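Local coordinates for oligopeptide-binding protein AppA (Bacillus subtilis, PDB 1XOC) that binds oligopeptides and delivers them to the App ABC permease, which can replace the Opp system in sporulation and genetic competence, at residues G27-E31 with K220-D224; T59-L63 with K503-K507; N238-A244 with N491-P496; R373-A377 with M415-W419; P496-Y502 with K515-A519. One frame throughout, in Å; residues are numbered along the deposited sequence.

Contact 1: residues G27-E31 with K220-D224; sequences GSIGE and KVIPD. With ZN (zinc ion), chain P.
The flat groups that meet between Ser28 and Ile222 are peptide units. The Ser28 carbonyl receives Ile222 N, with Ile222 N to Ser28 O at 2.8 Å and an almost straight N-H (179°). Val221 CA turns its hydrogen to the same oxygen. Ser28 N reaches Lys220 O at 2.9 Å. These bonds set a parallel register, Gly27 beside Lys220 and Ser28 beside Val221. They close the pairing of strands 23-28 and 216-221 in a four-stranded mixed sheet, where 23-28 is an outermost strand. Past the strands, Ile29 CG2 lies 3.6 Å from Ile222 O. The rest of that side chain leads away, and Ile29 packs on a polar side chain of the bound peptide. Val221 and Glu31 cross at about a right angle. Val221 CG1 is anti to the backbone N (chi1 -174°), which turns it to Glu31, with Val221 CG1 3.9 Å from Glu31 CB and Val221 CG2 4.0 Å from Glu31 CG. Beyond, Glu31 OE2 is gripped twice, by Gly196 N and Trp193 NE1. Pro223 is the centre of an inverse gamma turn. Asp224 follows as the N-cap of helix 225-234: its OD1 accepts from Ala227 N, while its OD2 binds a zinc ion at 2.2 Å.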
# COMPACT_ATOMS: atom_id res chain seq x y z
N GLY A 27 -17.04 5.28 1.39
CA GLY A 27 -16.99 4.33 2.51
C GLY A 27 -15.61 3.69 2.57
O GLY A 27 -15.03 3.36 1.52
N SER A 28 -15.04 3.60 3.76
CA SER A 28 -13.74 2.95 3.92
C SER A 28 -13.79 2.03 5.10
O SER A 28 -14.29 2.39 6.17
CB SER A 28 -12.64 3.97 4.17
OG SER A 28 -11.41 3.28 4.46
N ILE A 29 -13.21 0.84 4.96
CA ILE A 29 -13.15 -0.07 6.12
C ILE A 29 -11.96 0.15 7.05
O ILE A 29 -11.85 -0.52 8.07
CB ILE A 29 -13.19 -1.56 5.72
CG1 ILE A 29 -11.94 -1.97 4.94
CG2 ILE A 29 -14.49 -1.84 4.94
CD1 ILE A 29 -11.81 -3.50 4.76
N GLY A 30 -11.08 1.08 6.71
CA GLY A 30 -9.90 1.39 7.54
C GLY A 30 -9.77 2.89 7.81
O GLY A 30 -9.90 3.69 6.91
N GLU A 31 -9.53 3.25 9.06
CA GLU A 31 -9.31 4.65 9.41
C GLU A 31 -7.86 5.05 9.23
O GLU A 31 -6.97 4.30 9.62
CB GLU A 31 -9.70 4.89 10.86
CG GLU A 31 -9.78 6.35 11.25
CD GLU A 31 -10.52 6.55 12.55
OE1 GLU A 31 -10.72 5.57 13.31
OE2 GLU A 31 -10.88 7.71 12.80
N LYS A 220 -15.79 8.12 5.09
CA LYS A 220 -16.59 7.63 6.20
C LYS A 220 -16.08 6.28 6.64
O LYS A 220 -16.04 5.35 5.86
CB LYS A 220 -18.05 7.55 5.80
CG LYS A 220 -18.98 7.26 6.97
CD LYS A 220 -20.43 7.31 6.57
CE LYS A 220 -21.32 7.06 7.77
NZ LYS A 220 -22.73 7.05 7.37
N VAL A 221 -15.69 6.18 7.90
CA VAL A 221 -15.08 4.97 8.41
C VAL A 221 -16.14 3.99 8.87
O VAL A 221 -16.90 4.26 9.79
CB VAL A 221 -14.12 5.27 9.55
CG1 VAL A 221 -13.41 4.03 9.96
CG2 VAL A 221 -13.12 6.32 9.13
N ILE A 222 -16.18 2.84 8.22
CA ILE A 222 -17.14 1.81 8.51
C ILE A 222 -16.41 0.47 8.58
O ILE A 222 -16.32 -0.22 7.57
CB ILE A 222 -18.26 1.76 7.44
CG1 ILE A 222 -18.83 3.17 7.16
CG2 ILE A 222 -19.37 0.79 7.85
CD1 ILE A 222 -19.76 3.19 5.98
N PRO A 223 -15.89 0.07 9.74
CA PRO A 223 -15.06 -1.16 9.78
C PRO A 223 -15.88 -2.45 9.86
O PRO A 223 -15.82 -3.20 10.85
CB PRO A 223 -14.17 -0.92 10.98
CG PRO A 223 -15.10 -0.27 11.91
CD PRO A 223 -15.94 0.69 11.08
N ASP A 224 -16.69 -2.64 8.82
CA ASP A 224 -17.60 -3.73 8.65
C ASP A 224 -18.13 -3.65 7.23
O ASP A 224 -18.97 -2.81 6.92
CB ASP A 224 -18.76 -3.59 9.62
CG ASP A 224 -19.78 -4.67 9.48
OD1 ASP A 224 -19.94 -5.28 8.40
OD2 ASP A 224 -20.42 -4.93 10.50
ZN ZN P . -21.94 -6.46 10.40
O HOH W 1 -21.13 -8.27 9.59

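Contact 2: residues T59-L63 with K503-K507; sequences TDEKL and KYHPK
Glu61 and His505 bring their CA atoms to 4.5 Å where a type I turn, Asp60 to Leu63, rests against the irregular segment 503-507. His505 carries the main polar link. Its NE2 donates to Thr59 O at 2.9 Å, and that oxygen lies near the ring plane. Relative to the Thr59 carbonyl, the donor stands 40° above the plane, not on a lone pair. On the other side of the ring, ND1 accepts Lys507 N at 3.2 Å, also in the ring plane. The two bonds together fix the ring's rotation and are consistent with a neutral imidazole protonated at NE2. The turn is braced by an Asx turn, in which Asp60 OD1 accepts Lys62 N. The loop that holds it joins strand 57-59 to strand 65-76, and here it meets the loop between strands 499-500 and 517-518. Glu61 CG sits between the backbone N and the carbonyl carbon (chi1 73°), and a second bend at chi2 folds the chain toward Lys503. Glu61 CB touches Tyr504 O at 3.2 Å. Glu61 OE1 to Lys503 NZ is a long salt bridge, 3.8 Å. Leu63 CD2 packs on Pro506 CG at 3.9 Å. Thr59 packs on the backbone of the bound peptide, and Lys507 NZ donates to that backbone.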
# COMPACT_ATOMS: atom_id res chain seq x y z
N THR A 59 1.43 9.54 -11.20
CA THR A 59 1.38 8.39 -12.08
C THR A 59 -0.07 8.17 -12.48
O THR A 59 -0.97 8.08 -11.62
CB THR A 59 2.04 7.15 -11.44
OG1 THR A 59 3.44 7.39 -11.29
CG2 THR A 59 1.84 5.92 -12.26
N ASP A 60 -0.30 8.17 -13.80
CA ASP A 60 -1.65 8.14 -14.31
C ASP A 60 -2.22 6.72 -14.39
O ASP A 60 -1.58 5.75 -13.96
CB ASP A 60 -1.75 8.91 -15.62
CG ASP A 60 -1.16 8.19 -16.77
OD1 ASP A 60 -0.79 7.01 -16.62
OD2 ASP A 60 -1.08 8.77 -17.89
N GLU A 61 -3.45 6.63 -14.87
CA GLU A 61 -4.16 5.34 -14.91
C GLU A 61 -3.54 4.28 -15.82
O GLU A 61 -3.84 3.09 -15.69
CB GLU A 61 -5.64 5.53 -15.25
CG GLU A 61 -5.94 5.88 -16.69
CD GLU A 61 -5.67 7.34 -17.06
OE1 GLU A 61 -5.94 7.68 -18.23
OE2 GLU A 61 -5.21 8.16 -16.23
N LYS A 62 -2.65 4.71 -16.72
CA LYS A 62 -1.84 3.79 -17.54
C LYS A 62 -0.45 3.52 -16.93
O LYS A 62 0.36 2.80 -17.50
CB LYS A 62 -1.71 4.33 -18.96
CG LYS A 62 -3.04 4.73 -19.58
CD LYS A 62 -2.96 4.76 -21.09
CE LYS A 62 -3.11 3.35 -21.72
NZ LYS A 62 -2.77 3.27 -23.20
N LEU A 63 -0.21 4.06 -15.74
CA LEU A 63 1.00 3.87 -14.98
C LEU A 63 2.20 4.60 -15.61
O LEU A 63 3.36 4.17 -15.50
CB LEU A 63 1.26 2.39 -14.68
CG LEU A 63 0.03 1.70 -14.04
CD1 LEU A 63 0.32 0.23 -13.80
CD2 LEU A 63 -0.47 2.39 -12.76
N LYS A 503 -12.02 7.98 -14.19
CA LYS A 503 -11.17 7.03 -14.89
C LYS A 503 -10.67 6.03 -13.85
O LYS A 503 -10.26 6.44 -12.74
CB LYS A 503 -9.97 7.74 -15.51
CG LYS A 503 -10.30 8.69 -16.64
CD LYS A 503 -9.04 9.50 -17.05
CE LYS A 503 -9.29 10.44 -18.22
NZ LYS A 503 -7.97 10.90 -18.80
N TYR A 504 -10.74 4.75 -14.20
CA TYR A 504 -10.28 3.70 -13.31
C TYR A 504 -8.75 3.73 -13.20
O TYR A 504 -8.05 3.66 -14.20
CB TYR A 504 -10.74 2.31 -13.76
CG TYR A 504 -10.17 1.25 -12.84
CD1 TYR A 504 -10.75 0.99 -11.61
CD2 TYR A 504 -9.02 0.54 -13.18
CE1 TYR A 504 -10.21 0.05 -10.75
CE2 TYR A 504 -8.47 -0.41 -12.30
CZ TYR A 504 -9.07 -0.63 -11.10
OH TYR A 504 -8.55 -1.56 -10.24
N HIS A 505 -8.27 3.82 -11.97
CA HIS A 505 -6.86 3.76 -11.63
C HIS A 505 -6.63 2.56 -10.72
O HIS A 505 -7.33 2.42 -9.68
CB HIS A 505 -6.43 5.06 -10.96
CG HIS A 505 -4.94 5.27 -10.89
ND1 HIS A 505 -4.10 4.50 -10.11
CD2 HIS A 505 -4.16 6.21 -11.47
CE1 HIS A 505 -2.86 4.95 -10.24
NE2 HIS A 505 -2.86 5.97 -11.09
N PRO A 506 -5.68 1.68 -11.05
CA PRO A 506 -5.55 0.42 -10.30
C PRO A 506 -4.93 0.52 -8.90
O PRO A 506 -5.02 -0.46 -8.12
CB PRO A 506 -4.71 -0.44 -11.23
CG PRO A 506 -3.85 0.54 -11.93
CD PRO A 506 -4.76 1.70 -12.21
N LYS A 507 -4.36 1.68 -8.58
CA LYS A 507 -3.73 1.93 -7.31
C LYS A 507 -4.41 3.01 -6.45
O LYS A 507 -4.59 2.84 -5.22
CB LYS A 507 -2.25 2.29 -7.53
CG LYS A 507 -1.52 2.49 -6.18
CD LYS A 507 -0.04 2.78 -6.34
CE LYS A 507 0.59 3.17 -4.99
NZ LYS A 507 0.73 2.01 -4.09
O HOH W 2 -5.53 9.90 -19.03

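Contact 3: residues N238-A244 with N491-P496; sequences NFFNVPA and NHMAMP. With ZN (zinc ion), chain E.
Backbone bonds join Phe240 and Ala494 in an antiparallel hydrogen-bonded pair: Phe240 N to Ala494 O is 3.1 Å and Ala494 N to Phe240 O is 2.8 Å. Val242 N adds a bond to His492 O. Asn241 and Met493 form the next, non-hydrogen-bonded pair. This sews the short strand 240-241 to the end of strand 483-496, part of a large mixed sheet.

Side-chain polar bonds centre on Asn241. Its CG lies opposite its backbone N (chi1 -170°), which carries the amide across to the other strand. Asn241 OD1 takes His492 N at 3.0 Å, with the donor 36° above the amide plane. Asn241 ND2 gives a weak bond to Asn491 OD1, the two amides standing nearly perpendicular. Asn491 ND2 is held by Tyr504 OH.

Apolar contact gathers round Phe239. Met493, bent at chi2 and chi3, brings CE to 3.4 Å from Phe239 CE1. Met495 CB approaches Phe239 CD2. The backbone oxygen Ala494 O lies over one face of the Phe239 ring. Away from that ring, Val242 CG2 meets Ala494 CB at 3.8 Å.

His492 binds a zinc ion through NE2 at 2.0 Å, and Asp304 binds the same ion. With NE2 on the metal, ND1 donates to a water at 2.8 Å, which also lies close to Asn241 OD1 and Val242 O. This second shell probably helps to hold the His492 ring at the metal. Asn238 O is buried without a hydrogen-bond partner. Met495 CA turns a C-H to it, and Pro496 CD lies close, so weak C-H contacts probably make up part of what is missing.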
# COMPACT_ATOMS: atom_id res chain seq x y z
N ASN A 238 -22.02 6.84 -1.09
CA ASN A 238 -22.26 6.75 -2.52
C ASN A 238 -21.04 6.37 -3.33
O ASN A 238 -21.10 6.42 -4.58
CB ASN A 238 -22.91 8.04 -3.03
CG ASN A 238 -22.11 9.28 -2.75
OD1 ASN A 238 -20.92 9.24 -2.55
ND2 ASN A 238 -22.78 10.42 -2.76
N PHE A 239 -19.96 5.94 -2.67
CA PHE A 239 -18.77 5.45 -3.37
C PHE A 239 -18.11 4.39 -2.49
O PHE A 239 -17.85 4.65 -1.30
CB PHE A 239 -17.81 6.61 -3.66
CG PHE A 239 -16.69 6.27 -4.61
CD1 PHE A 239 -15.54 5.62 -4.14
CD2 PHE A 239 -16.78 6.57 -5.97
CE1 PHE A 239 -14.50 5.31 -5.00
CE2 PHE A 239 -15.75 6.23 -6.87
CZ PHE A 239 -14.61 5.58 -6.39
N PHE A 240 -17.87 3.20 -3.04
CA PHE A 240 -17.40 2.08 -2.22
C PHE A 240 -16.84 0.97 -3.09
O PHE A 240 -17.39 0.69 -4.15
CB PHE A 240 -18.55 1.53 -1.34
CG PHE A 240 -18.10 0.54 -0.31
CD1 PHE A 240 -17.12 0.88 0.59
CD2 PHE A 240 -18.58 -0.75 -0.30
CE1 PHE A 240 -16.68 -0.05 1.53
CE2 PHE A 240 -18.11 -1.69 0.63
CZ PHE A 240 -17.17 -1.34 1.52
N ASN A 241 -15.77 0.31 -2.61
CA ASN A 241 -15.22 -0.90 -3.22
C ASN A 241 -15.99 -2.10 -2.70
O ASN A 241 -15.73 -2.60 -1.59
CB ASN A 241 -13.74 -1.02 -2.86
CG ASN A 241 -13.02 -2.13 -3.65
OD1 ASN A 241 -13.62 -2.90 -4.42
ND2 ASN A 241 -11.70 -2.19 -3.45
N VAL A 242 -16.97 -2.53 -3.47
CA VAL A 242 -17.85 -3.61 -3.07
C VAL A 242 -17.14 -4.96 -3.12
O VAL A 242 -16.58 -5.32 -4.16
CB VAL A 242 -19.07 -3.69 -4.03
CG1 VAL A 242 -19.99 -4.83 -3.66
CG2 VAL A 242 -19.79 -2.35 -4.06
N PRO A 243 -17.21 -5.74 -2.03
CA PRO A 243 -16.68 -7.11 -2.10
C PRO A 243 -17.30 -7.92 -3.23
O PRO A 243 -18.49 -7.81 -3.49
CB PRO A 243 -17.12 -7.72 -0.76
CG PRO A 243 -17.23 -6.56 0.16
CD PRO A 243 -17.76 -5.43 -0.69
N ALA A 244 -16.51 -8.78 -3.87
CA ALA A 244 -17.02 -9.57 -5.01
C ALA A 244 -18.27 -10.38 -4.70
O ALA A 244 -19.15 -10.53 -5.55
CB ALA A 244 -15.95 -10.50 -5.55
N ASN A 491 -10.86 -4.82 -7.99
CA ASN A 491 -11.69 -3.77 -7.42
C ASN A 491 -13.05 -3.74 -8.12
O ASN A 491 -13.14 -3.92 -9.35
CB ASN A 491 -11.05 -2.42 -7.62
CG ASN A 491 -9.84 -2.21 -6.77
OD1 ASN A 491 -9.79 -2.63 -5.63
ND2 ASN A 491 -8.84 -1.52 -7.33
N HIS A 492 -14.10 -3.48 -7.35
CA HIS A 492 -15.46 -3.32 -7.84
C HIS A 492 -15.99 -2.00 -7.31
O HIS A 492 -16.59 -1.94 -6.21
CB HIS A 492 -16.34 -4.48 -7.37
CG HIS A 492 -15.83 -5.82 -7.81
ND1 HIS A 492 -14.89 -6.51 -7.10
CD2 HIS A 492 -16.12 -6.57 -8.90
CE1 HIS A 492 -14.62 -7.66 -7.70
NE2 HIS A 492 -15.34 -7.71 -8.80
N MET A 493 -15.75 -0.93 -8.05
CA MET A 493 -16.00 0.41 -7.54
C MET A 493 -17.42 0.86 -7.88
O MET A 493 -17.74 1.13 -9.05
CB MET A 493 -14.97 1.39 -8.09
CG MET A 493 -13.54 0.90 -7.94
SD MET A 493 -13.12 0.51 -6.24
CE MET A 493 -13.46 2.07 -5.46
N ALA A 494 -18.26 0.92 -6.84
CA ALA A 494 -19.62 1.46 -6.96
C ALA A 494 -19.60 2.97 -6.80
O ALA A 494 -18.94 3.48 -5.92
CB ALA A 494 -20.49 0.85 -5.92
N MET A 495 -20.34 3.66 -7.67
CA MET A 495 -20.35 5.12 -7.71
C MET A 495 -21.69 5.60 -8.26
O MET A 495 -22.42 4.83 -8.86
CB MET A 495 -19.21 5.65 -8.58
CG MET A 495 -19.34 5.23 -10.02
SD MET A 495 -17.81 5.50 -10.91
CE MET A 495 -16.87 4.15 -10.28
N PRO A 496 -22.01 6.88 -8.06
CA PRO A 496 -23.28 7.36 -8.58
C PRO A 496 -23.40 7.17 -10.09
O PRO A 496 -22.42 7.36 -10.81
CB PRO A 496 -23.27 8.85 -8.21
CG PRO A 496 -22.37 8.93 -7.04
CD PRO A 496 -21.28 7.95 -7.38
ZN ZN E . -15.36 -9.17 -10.22
O HOH W 3 -13.96 -5.71 -4.55

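Contact 4: residues R373-A377 with M415-W419; sequences REDIA and MVMGW. With ZN (zinc ion), chain F; ZN (zinc ion), chain J.
Val416 and Arg373 bury the most surface here, and they slide past each other in opposite directions. Val416 CG1 touches the aliphatic part of the arginine, 3.8 Å from Arg373 CG. Val416 CG2 faces the next turn of the same helix, 4.3 Å from Ile376 CG2 and 4.5 Å from Ala377 CB. The axes of helix 373-377 and strand 415-419 approach to 9.0 Å, their directions 142° apart.

Arg373 leaves the helix with CG opposite its carbonyl carbon (chi1 -69°) and then runs fully extended. This carries the guanidinium past Val416 to the backbone of the strand. One face of the group lies over the peptide between Met417 and Gly418, with Arg373 NH2 3.4 Å from Gly418 N. Both are donors, so this is contact across the face and not a bond. With no side chain at Gly418, its CA can come to 3.6 Å from Arg373 NH2.

Met417 points its CB away from the helix. The bend at chi2 (44°) turns its sulfur back, to 3.8 Å between Met417 SD and Arg373 NH1.

Helix 371-385 connects the parallel strands 358-367 and 390-396, a beta-alpha-beta crossover. On the helix, Glu374 binds one zinc ion through both oxygens and Asp375 binds another. Arg373 NH1 donates to Asn367 OD1, and NH2 donates to the backbone of the bound peptide. Gly418 and Trp419 also pair with that peptide in antiparallel fashion. The apolar contacts and Asn367 thus probably help to place a buried, presumably charged guanidinium. Bonding to peptide backbone is consistent with binding that does not depend on peptide sequence.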
# COMPACT_ATOMS: atom_id res chain seq x y z
N ARG A 373 -10.92 -11.26 4.42
CA ARG A 373 -9.71 -11.67 5.16
C ARG A 373 -10.06 -12.38 6.45
O ARG A 373 -9.36 -13.32 6.83
CB ARG A 373 -8.80 -10.48 5.46
CG ARG A 373 -8.19 -9.94 4.20
CD ARG A 373 -7.28 -8.75 4.48
NE ARG A 373 -6.85 -8.09 3.24
CZ ARG A 373 -6.10 -6.99 3.24
NH1 ARG A 373 -5.66 -6.44 4.36
NH2 ARG A 373 -5.76 -6.47 2.05
N GLU A 374 -11.11 -11.94 7.11
CA GLU A 374 -11.59 -12.62 8.29
C GLU A 374 -11.94 -14.06 7.94
O GLU A 374 -11.57 -14.99 8.65
CB GLU A 374 -12.78 -11.86 8.93
CG GLU A 374 -12.44 -10.39 9.36
CD GLU A 374 -13.66 -9.58 9.79
OE1 GLU A 374 -14.77 -10.16 9.78
OE2 GLU A 374 -13.53 -8.38 10.17
N ASP A 375 -12.67 -14.26 6.85
CA ASP A 375 -12.97 -15.59 6.35
C ASP A 375 -11.72 -16.41 5.99
O ASP A 375 -11.62 -17.60 6.29
CB ASP A 375 -13.86 -15.51 5.10
CG ASP A 375 -15.25 -15.00 5.40
OD1 ASP A 375 -16.01 -14.69 4.47
OD2 ASP A 375 -15.62 -14.90 6.59
N ILE A 376 -10.79 -15.79 5.30
CA ILE A 376 -9.55 -16.49 4.99
C ILE A 376 -8.87 -16.98 6.24
O ILE A 376 -8.34 -18.09 6.26
CB ILE A 376 -8.60 -15.61 4.20
CG1 ILE A 376 -9.16 -15.37 2.81
CG2 ILE A 376 -7.20 -16.26 4.12
CD1 ILE A 376 -8.38 -14.34 2.03
N ALA A 377 -8.86 -16.15 7.29
CA ALA A 377 -8.21 -16.55 8.55
C ALA A 377 -8.83 -17.79 9.18
O ALA A 377 -8.14 -18.69 9.72
CB ALA A 377 -8.18 -15.41 9.53
N MET A 415 0.08 -12.78 9.72
CA MET A 415 -1.06 -11.94 9.40
C MET A 415 -1.54 -12.13 7.99
O MET A 415 -0.75 -12.40 7.11
CB MET A 415 -0.74 -10.47 9.64
CG MET A 415 0.29 -9.91 8.72
SD MET A 415 0.60 -8.17 9.06
CE MET A 415 2.08 -7.93 8.07
N VAL A 416 -2.85 -11.99 7.80
CA VAL A 416 -3.43 -11.93 6.46
C VAL A 416 -3.49 -10.45 6.08
O VAL A 416 -4.12 -9.67 6.75
CB VAL A 416 -4.84 -12.55 6.40
CG1 VAL A 416 -5.39 -12.45 4.97
CG2 VAL A 416 -4.82 -13.99 6.90
N MET A 417 -2.82 -10.06 4.99
CA MET A 417 -2.56 -8.63 4.74
C MET A 417 -2.45 -8.42 3.26
O MET A 417 -2.35 -9.39 2.52
CB MET A 417 -1.29 -8.20 5.44
CG MET A 417 -0.95 -6.72 5.49
SD MET A 417 -2.28 -5.61 5.88
CE MET A 417 -2.86 -6.24 7.44
N GLY A 418 -2.56 -7.17 2.83
CA GLY A 418 -2.25 -6.85 1.44
C GLY A 418 -1.25 -5.74 1.26
O GLY A 418 -1.06 -4.90 2.14
N TRP A 419 -0.65 -5.71 0.08
CA TRP A 419 0.13 -4.55 -0.42
C TRP A 419 -0.60 -3.85 -1.56
O TRP A 419 -1.08 -4.50 -2.46
CB TRP A 419 1.50 -5.01 -0.97
CG TRP A 419 2.50 -5.35 0.11
CD1 TRP A 419 3.08 -6.57 0.34
CD2 TRP A 419 3.05 -4.46 1.08
NE1 TRP A 419 3.93 -6.49 1.41
CE2 TRP A 419 3.93 -5.22 1.90
CE3 TRP A 419 2.88 -3.12 1.35
CZ2 TRP A 419 4.65 -4.65 2.94
CZ3 TRP A 419 3.60 -2.55 2.41
CH2 TRP A 419 4.45 -3.33 3.20
ZN ZN F . -15.93 -8.42 10.51
ZN ZN J . -17.92 -14.04 5.43
O HOH W 4 -15.31 -8.03 12.59
O HOH W 5 -17.61 -9.84 10.63

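Contact 5: residues P496-Y502 with K515-A519; sequences PENLEGY and KWWLA
Glu500 and Trp517 are an antiparallel hydrogen-bonded pair, and Leu499 and Leu518 are the non-hydrogen-bonded pair beside it. Glu500 N to Trp517 O is short and straight, 2.7 Å and 173°, and Trp517 N returns a bond to Glu500 O. A type I turn from Pro496 to Leu499 leads into the first strand, and Gly501 leaves it with positive phi.

Asn498 grips Ala519 twice. Its carbonyl accepts Ala519 N. Its side-chain ND2 donates to Ala519 O at 2.9 Å, with that oxygen in the amide plane. The Asn498 CG lies between backbone N and carbonyl carbon (chi1 59°), which turns the amide toward Ala519.

The two tryptophans are used differently. Glu500 CB lies over the face of Trp517 in a CH-pi contact, 3.7 Å from the centroid of the five-membered ring. Trp516 receives the edge of Tyr502 in an offset edge-to-face pair: centroids are 5.2 Å apart, planes at 64°, and Tyr502 CD2 is 3.4 Å from Trp516 CZ2. Leu499 splits its methyls, CD2 3.8 Å from Trp516 CE3 and CD1 3.8 Å from Leu518 CD2. Pro496 CB also meets Leu518 CD2.

Strand 499-500 follows strand 483-496 in the chain, and its partner 517-518 lies near the C-terminus. Tyr502 packs back on Met493 and Met495 of strand 483-496, and Trp516 meets the ring of Phe239. Trp517 meets Tyr213 edge-to-face. From strand 256-262, Lys257 NZ donates to Glu497 O and Leu499 O.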
# COMPACT_ATOMS: atom_id res chain seq x y z
N PRO A 496 -22.01 6.88 -8.06
CA PRO A 496 -23.28 7.36 -8.58
C PRO A 496 -23.40 7.17 -10.09
O PRO A 496 -22.42 7.36 -10.81
CB PRO A 496 -23.27 8.85 -8.21
CG PRO A 496 -22.37 8.93 -7.04
CD PRO A 496 -21.28 7.95 -7.38
N GLU A 497 -24.58 6.80 -10.58
CA GLU A 497 -24.71 6.49 -12.02
C GLU A 497 -24.45 7.72 -12.88
O GLU A 497 -24.03 7.60 -14.04
CB GLU A 497 -26.05 5.83 -12.35
CG GLU A 497 -27.28 6.69 -12.21
CD GLU A 497 -28.55 5.90 -12.49
OE1 GLU A 497 -29.66 6.44 -12.24
OE2 GLU A 497 -28.45 4.74 -12.97
N ASN A 498 -24.65 8.91 -12.30
CA ASN A 498 -24.40 10.18 -12.98
C ASN A 498 -23.02 10.77 -12.74
O ASN A 498 -22.77 11.91 -13.10
CB ASN A 498 -25.51 11.21 -12.64
CG ASN A 498 -25.60 11.50 -11.16
OD1 ASN A 498 -25.39 10.62 -10.34
ND2 ASN A 498 -25.93 12.75 -10.81
N LEU A 499 -22.10 10.00 -12.15
CA LEU A 499 -20.74 10.49 -11.94
C LEU A 499 -20.00 10.44 -13.27
O LEU A 499 -19.90 9.37 -13.87
CB LEU A 499 -19.99 9.63 -10.91
CG LEU A 499 -18.65 10.23 -10.46
CD1 LEU A 499 -18.86 11.36 -9.44
CD2 LEU A 499 -17.75 9.17 -9.90
N GLU A 500 -19.46 11.59 -13.69
CA GLU A 500 -18.74 11.73 -14.96
C GLU A 500 -17.32 12.17 -14.65
O GLU A 500 -17.02 12.61 -13.54
CB GLU A 500 -19.44 12.77 -15.84
CG GLU A 500 -20.89 12.46 -16.14
CD GLU A 500 -21.08 11.18 -16.95
OE1 GLU A 500 -22.19 10.59 -16.90
OE2 GLU A 500 -20.12 10.75 -17.63
N GLY A 501 -16.44 11.98 -15.63
CA GLY A 501 -15.04 12.33 -15.48
C GLY A 501 -14.19 11.34 -14.73
O GLY A 501 -13.00 11.60 -14.50
N TYR A 502 -14.79 10.24 -14.32
CA TYR A 502 -14.09 9.17 -13.61
C TYR A 502 -13.25 8.30 -14.58
O TYR A 502 -13.71 7.95 -15.66
CB TYR A 502 -15.09 8.31 -12.80
CG TYR A 502 -14.46 7.06 -12.21
CD1 TYR A 502 -14.40 5.87 -12.94
CD2 TYR A 502 -13.92 7.07 -10.93
CE1 TYR A 502 -13.81 4.73 -12.40
CE2 TYR A 502 -13.35 5.94 -10.38
CZ TYR A 502 -13.29 4.76 -11.13
OH TYR A 502 -12.71 3.63 -10.59
N LYS A 515 -11.57 16.06 -10.68
CA LYS A 515 -12.09 16.17 -12.02
C LYS A 515 -13.43 15.46 -12.21
O LYS A 515 -14.02 15.51 -13.28
CB LYS A 515 -11.12 15.54 -13.03
CG LYS A 515 -9.66 15.96 -12.96
CD LYS A 515 -9.46 17.43 -13.09
CE LYS A 515 -7.99 17.77 -12.85
NZ LYS A 515 -7.76 19.24 -12.84
N TRP A 516 -13.91 14.76 -11.19
CA TRP A 516 -15.18 14.06 -11.28
C TRP A 516 -16.32 15.04 -11.03
O TRP A 516 -16.17 16.01 -10.28
CB TRP A 516 -15.29 12.97 -10.21
CG TRP A 516 -14.18 11.96 -10.14
CD1 TRP A 516 -13.10 11.84 -10.97
CD2 TRP A 516 -14.03 10.93 -9.15
NE1 TRP A 516 -12.31 10.78 -10.57
CE2 TRP A 516 -12.85 10.23 -9.43
CE3 TRP A 516 -14.77 10.56 -8.02
CZ2 TRP A 516 -12.41 9.15 -8.65
CZ3 TRP A 516 -14.33 9.50 -7.25
CH2 TRP A 516 -13.17 8.81 -7.56
N TRP A 517 -17.45 14.79 -11.65
CA TRP A 517 -18.61 15.65 -11.46
C TRP A 517 -19.88 14.85 -11.58
O TRP A 517 -19.92 13.75 -12.14
CB TRP A 517 -18.59 16.82 -12.45
CG TRP A 517 -18.44 16.46 -13.92
CD1 TRP A 517 -17.28 16.12 -14.57
CD2 TRP A 517 -19.44 16.50 -14.89
NE1 TRP A 517 -17.52 15.91 -15.88
CE2 TRP A 517 -18.84 16.14 -16.12
CE3 TRP A 517 -20.80 16.78 -14.85
CZ2 TRP A 517 -19.56 16.06 -17.30
CZ3 TRP A 517 -21.52 16.71 -16.01
CH2 TRP A 517 -20.90 16.35 -17.24
N LEU A 518 -20.94 15.40 -11.00
CA LEU A 518 -22.26 14.79 -11.05
C LEU A 518 -23.12 15.50 -12.08
O LEU A 518 -23.41 16.69 -11.94
CB LEU A 518 -22.89 14.84 -9.67
CG LEU A 518 -22.14 13.99 -8.64
CD1 LEU A 518 -22.46 14.41 -7.22
CD2 LEU A 518 -22.47 12.51 -8.81
N ALA A 519 -23.52 14.77 -13.12
CA ALA A 519 -24.37 15.31 -14.15
C ALA A 519 -25.77 15.56 -13.58
O ALA A 519 -26.32 14.70 -12.90
CB ALA A 519 -24.44 14.35 -15.32

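How the contacts relate
Contacts 3 and 4 are the buried ones and both reach the large mixed sheet, one by strand pairing, the other by a helix laid on a strand. Contacts 1, 2 and 5 are partly buried, and the centre of contact 5 lies farthest from the centre of the chain, about 26 Å. Contact 3 is a hub. Its Phe239 O receives Gly27 N of contact 1, it touches contact 2 through Asn491, and it shares Pro496 with contact 5. Parallel pairing in contact 1 gives way to antiparallel pairing in contacts 3 and 5. Contact 2 relies on a histidine between loops, while contact 4 is apolar apart from its arginine.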